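PDB 3I3F: hypothetical protein, which is of unknown function but belongs to the endoribonuclease L-PSP (YjgF/RidA) family, whose members typically form trimers with ligand-binding clefts between subunits. Local coordinates for the interface of chains A and B. Residues are numbered along the deposited sequence; one frame, centred on the assembly and turned at random. Chains: chain A/B, Hypothetical protein.

The interface of chains A and B. Residues chain A 88, 119-122; chain B 88, 123-125, 132, 134.
A strand-edge interface joins A:Val121 and A:Arg122 of strand 117-123 to B:Gln124 and B:Leu125, linking two subunits of the three-chain assembly, as expected for the trimers of this family. The join is a short antiparallel bridge: A:Arg122 N donates to the carbonyl B:Gln124 O (3.2 Å). Beside the bridge, water 3 links A:Arg122 O, at 2.7 Å from the water, to B:Gln124 N. Next to it the aliphatic stems of A:Arg122 and B:Gln124 cross, CB to CB at 3.9 Å.

A:Val121 pushes both methyls into chain B. Its CG1, anti to the carbonyl carbon (chi1 -59°), meets B:Leu125 CD2 at 3.7 Å, the two side chains lying alongside and pointing the same way. CG2 sits over one face of the B:Phe88 ring, displaced toward the rim near CZ. Farther along the strand, the CB of A:Cys119 packs tightly on the B:Val134 methyl CG1 (3.4 Å), while its SG lies against B:Val134 CB.

Between these apolar contacts, B:Glu132 reaches across through water. Its extended chain brings carboxylate OE2 to water 2 (2.6 Å), which bonds both A:Cys120 N and A:Cys120 O; OE1 holds water 1, which also meets A:Cys120 O. The carboxylate thus reaches the backbone of A:Cys120 through two waters. Bridge, apolar packing and waters together would set the register of the subunits and help to line a cleft between them. Pentanoic acid, possibly from purification or crystallisation, contacts Cys119, Cys120 and Glu132 in this entry, so the interface probably lines the intersubunit ligand pocket of the protein.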
loop_
_atom_site.group_PDB
_atom_site.type_symbol
_atom_site.label_atom_id
_atom_site.label_comp_id
_atom_site.label_asym_id
_atom_site.label_seq_id
_atom_site.Cartn_x
_atom_site.Cartn_y
_atom_site.Cartn_z
ATOM N N PHE A 88 -9.705 2.548 0.538
ATOM C CA PHE A 88 -9.929 3.811 -0.152
ATOM C C PHE A 88 -11.431 4.045 -0.199
ATOM O O PHE A 88 -12.168 3.250 -0.781
ATOM C CB PHE A 88 -9.368 3.780 -1.578
ATOM C CG PHE A 88 -7.866 3.865 -1.653
ATOM C CD1 PHE A 88 -7.193 4.975 -1.159
ATOM C CD2 PHE A 88 -7.128 2.848 -2.245
ATOM C CE1 PHE A 88 -5.806 5.063 -1.234
ATOM C CE2 PHE A 88 -5.741 2.930 -2.326
ATOM C CZ PHE A 88 -5.082 4.038 -1.818
ATOM N N CYS A 119 -5.486 0.988 7.303
ATOM C CA CYS A 119 -5.517 2.430 7.117
ATOM C C CYS A 119 -6.703 2.746 6.221
ATOM O O CYS A 119 -7.236 1.863 5.544
ATOM C CB CYS A 119 -4.206 2.954 6.522
ATOM S SG CYS A 119 -3.841 2.397 4.847
ATOM N N CYS A 120 -7.131 4.002 6.243
ATOM C CA CYS A 120 -8.305 4.423 5.495
ATOM C C CYS A 120 -8.176 5.891 5.124
ATOM O O CYS A 120 -8.044 6.750 6.000
ATOM C CB CYS A 120 -9.572 4.199 6.323
ATOM S SG CYS A 120 -11.111 4.540 5.436
ATOM N N VAL A 121 -8.190 6.173 3.826
ATOM C CA VAL A 121 -8.148 7.545 3.332
ATOM C C VAL A 121 -9.131 7.708 2.185
ATOM O O VAL A 121 -9.598 6.720 1.613
ATOM C CB VAL A 121 -6.737 7.936 2.838
ATOM C CG1 VAL A 121 -5.716 7.794 3.962
ATOM C CG2 VAL A 121 -6.336 7.096 1.631
ATOM N N ARG A 122 -9.441 8.959 1.863
ATOM C CA ARG A 122 -10.318 9.285 0.740
ATOM C C ARG A 122 -9.499 9.415 -0.536
ATOM O O ARG A 122 -8.380 9.930 -0.509
ATOM C CB ARG A 122 -11.059 10.602 0.984
ATOM C CG ARG A 122 -11.892 10.657 2.248
ATOM C CD ARG A 122 -12.934 9.561 2.287
ATOM N NE ARG A 122 -13.972 9.837 3.275
ATOM C CZ ARG A 122 -15.085 10.516 3.016
ATOM N NH1 ARG A 122 -15.977 10.723 3.976
ATOM N NH2 ARG A 122 -15.308 10.987 1.798
ATOM N N PHE B 88 1.143 9.437 3.588
ATOM C CA PHE B 88 0.076 10.290 3.082
ATOM C C PHE B 88 0.190 11.637 3.780
ATOM O O PHE B 88 0.087 11.712 5.003
ATOM C CB PHE B 88 -1.305 9.689 3.364
ATOM C CG PHE B 88 -1.646 8.500 2.507
ATOM C CD1 PHE B 88 -1.743 8.625 1.126
ATOM C CD2 PHE B 88 -1.902 7.260 3.081
ATOM C CE1 PHE B 88 -2.067 7.532 0.331
ATOM C CE2 PHE B 88 -2.230 6.162 2.293
ATOM C CZ PHE B 88 -2.311 6.300 0.915
ATOM N N ALA B 123 -3.271 13.150 0.063
ATOM C CA ALA B 123 -4.581 12.520 0.177
ATOM C C ALA B 123 -5.438 13.280 1.179
ATOM O O ALA B 123 -4.918 13.997 2.032
ATOM C CB ALA B 123 -4.436 11.069 0.600
ATOM N N GLN B 124 -6.753 13.130 1.056
ATOM C CA GLN B 124 -7.682 13.714 2.017
ATOM C C GLN B 124 -7.769 12.781 3.222
ATOM O O GLN B 124 -8.349 11.695 3.141
ATOM C CB GLN B 124 -9.055 13.935 1.378
ATOM C CG GLN B 124 -10.124 14.454 2.335
ATOM C CD GLN B 124 -11.406 14.849 1.624
ATOM O OE1 GLN B 124 -11.631 14.485 0.470
ATOM N NE2 GLN B 124 -12.257 15.599 2.315
ATOM N N LEU B 125 -7.162 13.208 4.327
ATOM C CA LEU B 125 -7.099 12.410 5.547
ATOM C C LEU B 125 -8.275 12.736 6.457
ATOM O O LEU B 125 -8.999 13.704 6.223
ATOM C CB LEU B 125 -5.785 12.682 6.286
ATOM C CG LEU B 125 -4.506 12.544 5.456
ATOM C CD1 LEU B 125 -3.287 12.941 6.279
ATOM C CD2 LEU B 125 -4.363 11.126 4.923
ATOM N N GLU B 132 0.030 10.990 7.749
ATOM C CA GLU B 132 -0.272 9.627 8.158
ATOM C C GLU B 132 0.733 8.694 7.507
ATOM O O GLU B 132 1.034 8.835 6.322
ATOM C CB GLU B 132 -1.697 9.243 7.760
ATOM C CG GLU B 132 -2.114 7.862 8.246
ATOM C CD GLU B 132 -3.596 7.578 8.073
ATOM O OE1 GLU B 132 -4.363 8.510 7.747
ATOM O OE2 GLU B 132 -3.993 6.409 8.271
ATOM N N VAL B 134 1.529 4.742 6.714
ATOM C CA VAL B 134 0.812 3.482 6.590
ATOM C C VAL B 134 1.682 2.432 5.914
ATOM O O VAL B 134 2.750 2.739 5.376
ATOM C CB VAL B 134 -0.495 3.669 5.787
ATOM C CG1 VAL B 134 -1.327 4.796 6.388
ATOM C CG2 VAL B 134 -0.197 3.951 4.319
HETATM O O HOH W 1 -7.060 9.224 7.158
HETATM O O HOH W 2 -6.519 6.059 8.080
HETATM O O HOH W 3 -7.625 12.287 -1.527
#